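Putative superoxide reductase (Thermotoga maritima, PDB 3QZB) probably catalyses the reduction of superoxide to hydrogen peroxide at a single iron centre, using electrons passed on by rubredoxin. Local coordinates at residues H64-K69 with L124-I129; I68-Q73 with G84-N89; E27-V32 with I55-T60. All coordinates share one frame; numbering follows the deposited sequence.

Contact 1. Residues H64-K69 with L124-I129. With FE (Fe (III) ion), chain B.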
loop_
_atom_site.group_PDB
_atom_site.type_symbol
_atom_site.label_atom_id
_atom_site.label_comp_id
_atom_site.label_asym_id
_atom_site.label_seq_id
_atom_site.Cartn_x
_atom_site.Cartn_y
_atom_site.Cartn_z
ATOM N N HIS A 64 -6.234 -7.938 -14.266
ATOM C CA HIS A 64 -5.622 -6.620 -14.298
ATOM C C HIS A 64 -4.303 -6.615 -13.580
ATOM O O HIS A 64 -4.048 -7.442 -12.695
ATOM C CB HIS A 64 -6.583 -5.585 -13.651
ATOM C CG HIS A 64 -7.057 -5.986 -12.270
ATOM N ND1 HIS A 64 -8.311 -6.514 -12.061
ATOM C CD2 HIS A 64 -6.462 -5.963 -11.058
ATOM C CE1 HIS A 64 -8.436 -6.788 -10.771
ATOM N NE2 HIS A 64 -7.322 -6.504 -10.147
ATOM N N ILE A 65 -3.471 -5.657 -13.943
ATOM C CA ILE A 65 -2.248 -5.367 -13.158
ATOM C C ILE A 65 -2.601 -4.565 -11.926
ATOM O O ILE A 65 -3.254 -3.546 -11.979
ATOM C CB ILE A 65 -1.258 -4.586 -14.034
ATOM C CG1 ILE A 65 -0.934 -5.326 -15.345
ATOM C CG2 ILE A 65 0.008 -4.234 -13.218
ATOM C CD1 ILE A 65 -0.397 -6.716 -15.143
ATOM N N ARG A 66 -2.193 -5.078 -10.773
ATOM C CA ARG A 66 -2.488 -4.481 -9.479
ATOM C C ARG A 66 -1.523 -3.352 -9.080
ATOM O O ARG A 66 -1.959 -2.378 -8.479
ATOM C CB ARG A 66 -2.394 -5.575 -8.412
ATOM C CG ARG A 66 -3.487 -6.644 -8.464
ATOM C CD ARG A 66 -4.749 -6.169 -7.823
ATOM N NE ARG A 66 -5.786 -7.188 -7.705
ATOM C CZ ARG A 66 -5.777 -8.158 -6.824
ATOM N NH1 ARG A 66 -4.808 -8.283 -5.945
ATOM N NH2 ARG A 66 -6.784 -9.043 -6.791
ATOM N N TRP A 67 -0.241 -3.534 -9.348
ATOM C CA TRP A 67 0.785 -2.586 -8.881
ATOM C C TRP A 67 2.073 -2.756 -9.599
ATOM O O TRP A 67 2.380 -3.788 -10.174
ATOM C CB TRP A 67 0.921 -2.633 -7.340
ATOM C CG TRP A 67 1.199 -3.964 -6.688
ATOM C CD1 TRP A 67 0.294 -4.687 -5.968
ATOM C CD2 TRP A 67 2.417 -4.772 -6.679
ATOM N NE1 TRP A 67 0.859 -5.798 -5.434
ATOM C CE2 TRP A 67 2.163 -5.893 -5.851
ATOM C CE3 TRP A 67 3.680 -4.659 -7.247
ATOM C CZ2 TRP A 67 3.125 -6.861 -5.578
ATOM C CZ3 TRP A 67 4.624 -5.613 -6.984
ATOM C CH2 TRP A 67 4.350 -6.693 -6.147
ATOM N N ILE A 68 2.885 -1.688 -9.466
ATOM C CA ILE A 68 4.310 -1.659 -9.755
ATOM C C ILE A 68 4.979 -1.142 -8.477
ATOM O O ILE A 68 4.455 -0.195 -7.864
ATOM C CB ILE A 68 4.599 -0.703 -10.910
ATOM C CG1 ILE A 68 4.145 -1.303 -12.245
ATOM C CG2 ILE A 68 6.101 -0.307 -10.950
ATOM C CD1 ILE A 68 3.966 -0.265 -13.340
ATOM N N LYS A 69 6.095 -1.746 -8.080
ATOM C CA LYS A 69 6.962 -1.121 -7.093
ATOM C C LYS A 69 8.315 -0.994 -7.669
ATOM O O LYS A 69 8.712 -1.718 -8.587
ATOM C CB LYS A 69 6.875 -1.775 -5.705
ATOM C CG LYS A 69 7.371 -3.177 -5.618
ATOM C CD LYS A 69 7.394 -3.708 -4.182
ATOM C CE LYS A 69 6.111 -3.590 -3.380
ATOM N NZ LYS A 69 4.888 -4.171 -4.047
ATOM N N LEU A 124 9.305 -4.143 -10.068
ATOM C CA LEU A 124 8.563 -5.385 -9.779
ATOM C C LEU A 124 7.099 -5.067 -9.997
ATOM O O LEU A 124 6.568 -4.089 -9.476
ATOM C CB LEU A 124 8.799 -5.789 -8.345
ATOM C CG LEU A 124 8.190 -7.132 -7.877
ATOM C CD1 LEU A 124 8.870 -8.284 -8.469
ATOM C CD2 LEU A 124 8.179 -7.199 -6.348
ATOM N N SER A 125 6.400 -5.921 -10.759
ATOM C CA SER A 125 4.973 -5.717 -10.979
ATOM C C SER A 125 4.192 -6.981 -10.701
ATOM O O SER A 125 4.774 -8.091 -10.720
ATOM C CB SER A 125 4.714 -5.207 -12.394
ATOM O OG SER A 125 5.192 -6.106 -13.347
ATOM N N TYR A 126 2.905 -6.834 -10.468
ATOM C CA TYR A 126 2.045 -7.925 -10.041
ATOM C C TYR A 126 0.730 -7.863 -10.807
ATOM O O TYR A 126 0.031 -6.866 -10.776
ATOM C CB TYR A 126 1.771 -7.805 -8.521
ATOM C CG TYR A 126 0.882 -8.900 -7.992
ATOM C CD1 TYR A 126 1.267 -10.231 -8.031
ATOM C CD2 TYR A 126 -0.349 -8.605 -7.503
ATOM C CE1 TYR A 126 0.396 -11.230 -7.610
ATOM C CE2 TYR A 126 -1.238 -9.596 -7.064
ATOM C CZ TYR A 126 -0.846 -10.897 -7.144
ATOM O OH TYR A 126 -1.710 -11.930 -6.773
ATOM N N CYS A 127 0.410 -8.998 -11.454
ATOM C CA CYS A 127 -0.884 -9.247 -12.093
ATOM C C CYS A 127 -1.720 -10.065 -11.147
ATOM O O CYS A 127 -1.222 -10.919 -10.422
ATOM C CB CYS A 127 -0.631 -9.990 -13.403
ATOM S SG CYS A 127 -2.222 -10.463 -14.180
ATOM N N ASN A 128 -3.006 -9.772 -11.109
ATOM C CA ASN A 128 -3.905 -10.496 -10.182
ATOM C C ASN A 128 -4.027 -11.997 -10.481
ATOM O O ASN A 128 -4.402 -12.746 -9.577
ATOM C CB ASN A 128 -5.271 -9.848 -10.055
ATOM C CG ASN A 128 -6.160 -10.074 -11.244
ATOM O OD1 ASN A 128 -5.694 -10.190 -12.382
ATOM N ND2 ASN A 128 -7.479 -10.097 -11.007
ATOM N N ILE A 129 -3.661 -12.449 -11.699
ATOM C CA ILE A 129 -3.706 -13.869 -12.005
ATOM C C ILE A 129 -2.415 -14.421 -12.583
ATOM O O ILE A 129 -2.265 -15.627 -12.672
ATOM C CB ILE A 129 -4.919 -14.219 -12.941
ATOM C CG1 ILE A 129 -4.726 -13.657 -14.339
ATOM C CG2 ILE A 129 -6.207 -13.789 -12.280
ATOM C CD1 ILE A 129 -5.909 -13.914 -15.285
HETATM FE FE FE B . -1.997 -10.869 -16.467
HETATM O O HOH W 1 -3.620 -11.284 -5.320
#

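Contact 2. Residues I68-Q73 with G84-N89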
loop_
_atom_site.group_PDB
_atom_site.type_symbol
_atom_site.label_atom_id
_atom_site.label_comp_id
_atom_site.label_asym_id
_atom_site.label_seq_id
_atom_site.Cartn_x
_atom_site.Cartn_y
_atom_site.Cartn_z
ATOM N N ILE A 68 2.885 -1.688 -9.466
ATOM C CA ILE A 68 4.310 -1.659 -9.755
ATOM C C ILE A 68 4.979 -1.142 -8.477
ATOM O O ILE A 68 4.455 -0.195 -7.864
ATOM C CB ILE A 68 4.599 -0.703 -10.910
ATOM C CG1 ILE A 68 4.145 -1.303 -12.245
ATOM C CG2 ILE A 68 6.101 -0.307 -10.950
ATOM C CD1 ILE A 68 3.966 -0.265 -13.340
ATOM N N LYS A 69 6.095 -1.746 -8.080
ATOM C CA LYS A 69 6.962 -1.121 -7.093
ATOM C C LYS A 69 8.315 -0.994 -7.669
ATOM O O LYS A 69 8.712 -1.718 -8.587
ATOM C CB LYS A 69 6.875 -1.775 -5.705
ATOM C CG LYS A 69 7.371 -3.177 -5.618
ATOM C CD LYS A 69 7.394 -3.708 -4.182
ATOM C CE LYS A 69 6.111 -3.590 -3.380
ATOM N NZ LYS A 69 4.888 -4.171 -4.047
ATOM N N VAL A 70 9.083 -0.026 -7.146
ATOM C CA VAL A 70 10.417 0.269 -7.625
ATOM C C VAL A 70 11.362 0.200 -6.426
ATOM O O VAL A 70 11.054 0.691 -5.357
ATOM C CB VAL A 70 10.475 1.626 -8.272
ATOM C CG1 VAL A 70 11.930 2.047 -8.660
ATOM C CG2 VAL A 70 9.547 1.690 -9.518
ATOM N N PHE A 71 12.492 -0.456 -6.635
ATOM C CA PHE A 71 13.586 -0.505 -5.687
ATOM C C PHE A 71 14.815 0.188 -6.307
ATOM O O PHE A 71 15.014 0.158 -7.521
ATOM C CB PHE A 71 13.957 -1.944 -5.322
ATOM C CG PHE A 71 12.872 -2.638 -4.506
ATOM C CD1 PHE A 71 12.867 -2.555 -3.119
ATOM C CD2 PHE A 71 11.897 -3.404 -5.139
ATOM C CE1 PHE A 71 11.894 -3.153 -2.385
ATOM C CE2 PHE A 71 10.896 -4.056 -4.391
ATOM C CZ PHE A 71 10.920 -3.940 -3.019
ATOM N N PHE A 72 15.649 0.705 -5.419
ATOM C CA PHE A 72 16.958 1.214 -5.796
ATOM C C PHE A 72 18.015 0.426 -5.024
ATOM O O PHE A 72 17.935 0.308 -3.800
ATOM C CB PHE A 72 17.088 2.694 -5.504
ATOM C CG PHE A 72 18.375 3.294 -5.967
ATOM C CD1 PHE A 72 18.673 3.394 -7.314
ATOM C CD2 PHE A 72 19.349 3.732 -5.078
ATOM C CE1 PHE A 72 19.870 3.934 -7.766
ATOM C CE2 PHE A 72 20.527 4.253 -5.535
ATOM C CZ PHE A 72 20.783 4.374 -6.869
ATOM N N GLN A 73 19.011 -0.069 -5.758
ATOM C CA GLN A 73 20.123 -0.844 -5.203
ATOM C C GLN A 73 21.397 -0.008 -5.375
ATOM O O GLN A 73 21.896 0.068 -6.506
ATOM C CB GLN A 73 20.243 -2.192 -5.906
ATOM C CG GLN A 73 20.915 -3.268 -5.081
ATOM C CD GLN A 73 22.352 -2.957 -4.808
ATOM O OE1 GLN A 73 23.151 -2.882 -5.750
ATOM N NE2 GLN A 73 22.707 -2.789 -3.556
ATOM N N GLY A 84 9.136 3.158 -3.977
ATOM C CA GLY A 84 7.717 3.371 -3.860
ATOM C C GLY A 84 6.950 2.134 -4.299
ATOM O O GLY A 84 7.499 1.273 -4.915
ATOM N N ARG A 85 5.666 2.132 -3.911
ATOM C CA ARG A 85 4.691 1.152 -4.393
ATOM C C ARG A 85 3.563 1.968 -4.974
ATOM O O ARG A 85 3.067 2.926 -4.333
ATOM C CB ARG A 85 4.193 0.246 -3.260
ATOM C CG ARG A 85 3.068 -0.725 -3.718
ATOM C CD ARG A 85 2.677 -1.631 -2.595
ATOM N NE ARG A 85 1.412 -2.344 -2.777
ATOM C CZ ARG A 85 1.261 -3.679 -2.740
ATOM N NH1 ARG A 85 2.282 -4.533 -2.880
ATOM N NH2 ARG A 85 0.029 -4.174 -2.608
ATOM N N TYR A 86 3.149 1.604 -6.190
ATOM C CA TYR A 86 2.193 2.394 -6.978
ATOM C C TYR A 86 1.056 1.450 -7.393
ATOM O O TYR A 86 1.272 0.530 -8.198
ATOM C CB TYR A 86 2.923 2.991 -8.206
ATOM C CG TYR A 86 4.246 3.652 -7.843
ATOM C CD1 TYR A 86 4.261 4.933 -7.271
ATOM C CD2 TYR A 86 5.432 2.962 -7.950
ATOM C CE1 TYR A 86 5.488 5.517 -6.828
ATOM C CE2 TYR A 86 6.625 3.551 -7.530
ATOM C CZ TYR A 86 6.661 4.786 -6.969
ATOM O OH TYR A 86 7.881 5.300 -6.575
ATOM N N GLU A 87 -0.083 1.656 -6.774
ATOM C CA GLU A 87 -1.210 0.761 -6.913
ATOM C C GLU A 87 -2.207 1.319 -7.919
ATOM O O GLU A 87 -2.532 2.502 -7.853
ATOM C CB GLU A 87 -1.892 0.562 -5.556
ATOM C CG GLU A 87 -1.017 -0.108 -4.559
ATOM C CD GLU A 87 -1.719 -0.407 -3.265
ATOM O OE1 GLU A 87 -2.926 -0.180 -3.111
ATOM O OE2 GLU A 87 -1.004 -0.865 -2.321
ATOM N N PHE A 88 -2.747 0.429 -8.732
ATOM C CA PHE A 88 -3.714 0.741 -9.793
ATOM C C PHE A 88 -5.007 0.041 -9.387
ATOM O O PHE A 88 -5.055 -1.198 -9.554
ATOM C CB PHE A 88 -3.180 0.256 -11.136
ATOM C CG PHE A 88 -1.736 0.645 -11.349
ATOM C CD1 PHE A 88 -1.351 2.000 -11.347
ATOM C CD2 PHE A 88 -0.766 -0.301 -11.526
ATOM C CE1 PHE A 88 -0.002 2.328 -11.498
ATOM C CE2 PHE A 88 0.557 0.068 -11.649
ATOM C CZ PHE A 88 0.932 1.386 -11.640
ATOM N N ASN A 89 -5.959 0.779 -8.811
ATOM C CA ASN A 89 -6.978 0.149 -8.017
ATOM C C ASN A 89 -8.394 0.194 -8.564
ATOM O O ASN A 89 -9.316 -0.297 -7.923
ATOM C CB ASN A 89 -6.934 0.645 -6.577
ATOM C CG ASN A 89 -5.664 0.216 -5.861
ATOM O OD1 ASN A 89 -4.997 -0.714 -6.320
ATOM N ND2 ASN A 89 -5.315 0.886 -4.752
#

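Contact 3. Residues E27-V32 with I55-T60. With FE (Fe (III) ion), chain B.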
loop_
_atom_site.group_PDB
_atom_site.type_symbol
_atom_site.label_atom_id
_atom_site.label_comp_id
_atom_site.label_asym_id
_atom_site.label_seq_id
_atom_site.Cartn_x
_atom_site.Cartn_y
_atom_site.Cartn_z
ATOM N N GLU A 27 6.389 -10.413 -24.261
ATOM C CA GLU A 27 5.651 -10.731 -23.042
ATOM C C GLU A 27 5.020 -9.461 -22.474
ATOM O O GLU A 27 5.739 -8.556 -21.999
ATOM C CB GLU A 27 6.576 -11.403 -22.033
ATOM C CG GLU A 27 5.939 -11.646 -20.656
ATOM C CD GLU A 27 4.616 -12.402 -20.694
ATOM O OE1 GLU A 27 4.666 -13.625 -21.043
ATOM O OE2 GLU A 27 3.595 -11.781 -20.396
ATOM N N LYS A 28 3.683 -9.370 -22.503
ATOM C CA LYS A 28 2.948 -8.219 -22.044
ATOM C C LYS A 28 3.207 -7.882 -20.572
ATOM O O LYS A 28 3.026 -6.726 -20.193
ATOM C CB LYS A 28 1.460 -8.432 -22.258
ATOM C CG LYS A 28 0.829 -9.539 -21.447
ATOM C CD LYS A 28 -0.661 -9.720 -21.629
ATOM C CE LYS A 28 -1.118 -10.080 -22.963
ATOM N NZ LYS A 28 -0.619 -11.438 -23.262
ATOM N N HIS A 29 3.549 -8.852 -19.732
ATOM C CA HIS A 29 3.649 -8.602 -18.321
ATOM C C HIS A 29 4.924 -7.896 -17.875
ATOM O O HIS A 29 4.993 -7.475 -16.716
ATOM C CB HIS A 29 3.525 -9.907 -17.547
ATOM C CG HIS A 29 2.163 -10.490 -17.532
ATOM N ND1 HIS A 29 1.757 -11.508 -18.373
ATOM C CD2 HIS A 29 1.088 -10.137 -16.806
ATOM C CE1 HIS A 29 0.481 -11.765 -18.091
ATOM N NE2 HIS A 29 0.043 -10.925 -17.171
ATOM N N VAL A 30 5.908 -7.743 -18.735
ATOM C CA VAL A 30 7.196 -7.208 -18.286
ATOM C C VAL A 30 7.032 -5.719 -17.930
ATOM O O VAL A 30 6.562 -4.911 -18.755
ATOM C CB VAL A 30 8.265 -7.368 -19.364
ATOM C CG1 VAL A 30 9.550 -6.677 -18.901
ATOM C CG2 VAL A 30 8.466 -8.869 -19.712
ATOM N N PRO A 31 7.479 -5.303 -16.724
ATOM C CA PRO A 31 7.440 -3.853 -16.404
ATOM C C PRO A 31 8.633 -3.190 -17.080
ATOM O O PRO A 31 9.767 -3.620 -16.871
ATOM C CB PRO A 31 7.503 -3.840 -14.884
ATOM C CG PRO A 31 8.286 -5.054 -14.518
ATOM C CD PRO A 31 7.902 -6.113 -15.571
ATOM N N VAL A 32 8.378 -2.187 -17.896
ATOM C CA VAL A 32 9.400 -1.533 -18.676
ATOM C C VAL A 32 9.786 -0.191 -18.043
ATOM O O VAL A 32 8.920 0.648 -17.810
ATOM C CB VAL A 32 8.971 -1.318 -20.128
ATOM C CG1 VAL A 32 10.078 -0.578 -20.908
ATOM C CG2 VAL A 32 8.637 -2.685 -20.778
ATOM N N ILE A 55 3.067 -4.762 -25.850
ATOM C CA ILE A 55 1.974 -5.711 -25.998
ATOM C C ILE A 55 0.965 -5.394 -24.916
ATOM O O ILE A 55 1.278 -5.486 -23.734
ATOM C CB ILE A 55 2.410 -7.189 -25.853
ATOM C CG1 ILE A 55 3.507 -7.515 -26.870
ATOM C CG2 ILE A 55 1.180 -8.101 -26.047
ATOM C CD1 ILE A 55 4.150 -8.830 -26.702
ATOM N N PRO A 56 -0.261 -5.055 -25.276
ATOM C CA PRO A 56 -1.215 -4.604 -24.292
ATOM C C PRO A 56 -1.601 -5.690 -23.270
ATOM O O PRO A 56 -1.640 -6.885 -23.580
ATOM C CB PRO A 56 -2.436 -4.222 -25.114
ATOM C CG PRO A 56 -2.135 -4.399 -26.514
ATOM C CD PRO A 56 -0.766 -4.911 -26.681
ATOM N N HIS A 57 -1.875 -5.227 -22.048
ATOM C CA HIS A 57 -2.389 -6.106 -21.014
ATOM C C HIS A 57 -3.826 -5.703 -20.719
ATOM O O HIS A 57 -4.140 -4.522 -20.627
ATOM C CB HIS A 57 -1.520 -6.047 -19.736
ATOM C CG HIS A 57 -1.892 -7.085 -18.703
ATOM N ND1 HIS A 57 -3.006 -6.947 -17.894
ATOM C CD2 HIS A 57 -1.328 -8.279 -18.364
ATOM C CE1 HIS A 57 -3.119 -8.014 -17.115
ATOM N NE2 HIS A 57 -2.130 -8.841 -17.377
ATOM N N PRO A 58 -4.723 -6.697 -20.498
ATOM C CA PRO A 58 -6.093 -6.363 -20.102
ATOM C C PRO A 58 -6.222 -5.524 -18.858
ATOM O O PRO A 58 -5.315 -5.539 -17.973
ATOM C CB PRO A 58 -6.725 -7.753 -19.886
ATOM C CG PRO A 58 -5.948 -8.665 -20.764
ATOM C CD PRO A 58 -4.529 -8.143 -20.679
ATOM N N ASN A 59 -7.342 -4.834 -18.728
ATOM C CA ASN A 59 -7.664 -4.174 -17.469
ATOM C C ASN A 59 -9.152 -4.341 -17.269
ATOM O O ASN A 59 -9.961 -3.460 -17.510
ATOM C CB ASN A 59 -7.312 -2.722 -17.533
ATOM C CG ASN A 59 -7.362 -2.057 -16.178
ATOM O OD1 ASN A 59 -7.740 -2.679 -15.164
ATOM N ND2 ASN A 59 -6.966 -0.772 -16.141
ATOM N N THR A 60 -9.531 -5.543 -16.840
ATOM C CA THR A 60 -10.914 -5.886 -16.546
ATOM C C THR A 60 -11.059 -6.150 -15.064
ATOM O O THR A 60 -10.063 -6.317 -14.337
ATOM C CB THR A 60 -11.380 -7.120 -17.357
ATOM O OG1 THR A 60 -10.659 -8.251 -16.841
ATOM C CG2 THR A 60 -11.132 -6.934 -18.872
HETATM FE FE FE B . -1.997 -10.869 -16.467
#

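Contact 1. Residues H64-K69 with L124-I129
The cysteine of the iron site is delivered by an antiparallel strand pair in which Cys127 faces Ile65; a beta bulge shifts the register before Trp67 meets Tyr126. Cys127 SG binds the iron at 2.3 Å; Ile65 CD1 backs the same residue, 3.7 Å from Cys127 CB. A second-shell bond, Ile129 N to Cys127 SG, reaches the sulfur.

At the bulge, Arg66 N bonds to Tyr126 O and Tyr126 N to Trp67 O. Trp67 CG, set between its backbone N and carbonyl carbon (chi1 55°), starts the indole toward strand 119-127, where Tyr126 CB sits over it, 3.4 Å from the centroid of the six-membered ring. The phenol ring is slid aside, hardly overlapping the five-membered ring, while Leu124 O meets the indole edge. Asn128 finishes the pairing: its N gives to His64 O at 3.0 Å, OD1 takes His64 N at 3.0 Å from above the amide plane, and the amide stacks on the His64 imidazole. Arg66 NE reaches His64 NE2 at 3.0 Å, nearly in both planes, with Asn128 CB over one guanidinium face.

His64 ND1 bonds to the carbonyl O of Thr60. Trp67 NE1 and Tyr126 OH bond to Glu82 of a second subunit, and Arg66 to Asn89 and Glu93 of a third. Strand 65-74 lies between 81-87 and 119-127, the latter flanked by 131-141; Ile65, Ile68 and Ser125 pack on strand 44-51 of the other sheet.

Contact 2. Residues I68-Q73 with G84-N89
Ile68 and Lys69, followed by Tyr86, bury the most surface in this beta hairpin and illustrate how the two faces of one antiparallel pair can do different work. Ile68 and Tyr86 are a hydrogen-bonded pair: Ile68 N gives to Tyr86 O at 3.0 Å, and Tyr86 N returns a bond to Ile68 O at 2.8 Å. Ile68 CG1 lies at the edge of the Phe88 ring, in its plane, and Ile68 CD1 is 3.8 Å from Phe88 CE2, while Tyr86 O lies above one face of that ring. Tyr86 CG, anti to the carbonyl carbon and beside the backbone N (chi1 -48°), lies 3.9 Å from Ile68 O; further along the ring, Tyr86 CE2 meets Val70 CG2 at 4.0 Å. The Tyr86 hydroxyl bonds to Thr111 and fills the place beside Gly84 where a side chain would begin.

On the other face Lys69 and Arg85 form a non-hydrogen-bonded pair, and the lysine chain, bent at chi3 and chi4, ends with NZ at the guanidinium edge, 2.9 Å from Arg85 NH1. Both are donors of like charge. Arg85 NE makes a salt bridge to Glu87 OE2 at 2.9 Å, lying in the guanidinium plane. Arg85 NH1 and NH2 form salt bridges with Glu82 of a second subunit and Glu87 of a third, respectively, and Trp67 offers both cations its ring. These carboxylates and the indole would probably offset the repulsion.

Val70 N to Gly84 O continues the pairing toward the hairpin turn. The hairpin belongs to one sheet of the immunoglobulin-like sandwich; across it Val70 packs on Val49 of strand 44-51, and Tyr86 and Phe88 on strand 103-115.

Contact 3. Residues E27-V32 with I55-T60
The imidazoles of His29 and His57 meet obliquely, their planes 70° apart. Over one face of the His29 ring lies Lys28 CG, offset toward the rim, and Glu27 CD is at its edge. Pro58 CD lies 3.3 Å above one face of the His57 ring, whose edge is met by His29 NE2, 3.0 Å from His57 NE2. Both rings bind the iron through NE2, each at 2.2 Å, and this shared metal explains the approach.

They are two of the four histidines that, with Cys127, make the superoxide reductase centre; His63 and His130 complete it. Glu27, probably an iron ligand in relatives, is here not among the five; its OE2 grips His29 twice within a type I turn, accepting the ND1 hydrogen bond at 2.7 Å from above the carboxylate plane and the backbone N-H on its anti lone pair. His57 ND1 donates to an in-plane lone pair of Pro58 O, also at 2.7 Å.

The Lys28 chain crosses His57 at about a right angle, with CD 3.6 Å from His57 CD2 and CE 3.3 Å from Pro56 O. An alanine here would probably leave one face of His29, His57 CD2 and Pro56 O without this aliphatic cover, opening a gap beside the two iron-bound rings. Lys28 CB also packs against Ile55 CG2.

How the contacts relate
From the N terminus, contact 3 closes first, joining residues 27-32 to 55-60 across a loop that holds the end of strand 31-34 and the whole of 38-39 and 44-51. Only after it has closed does contact 1 open at 64-69, and its long loop, with strands 81-87 and 103-115 inside, shuts at 124-129. Contact 2, the short hairpin of 68-73 with 84-89, shares Ile68 and Lys69 with contact 1, and the rest of it lies within that loop; none of the three cross. Contacts 1 and 2 thus join three neighbouring strands of one sheet, whereas contacts 1 and 3 converge on the iron. Contact 2 stays apart from contact 3, their centres about 16 Å from each other.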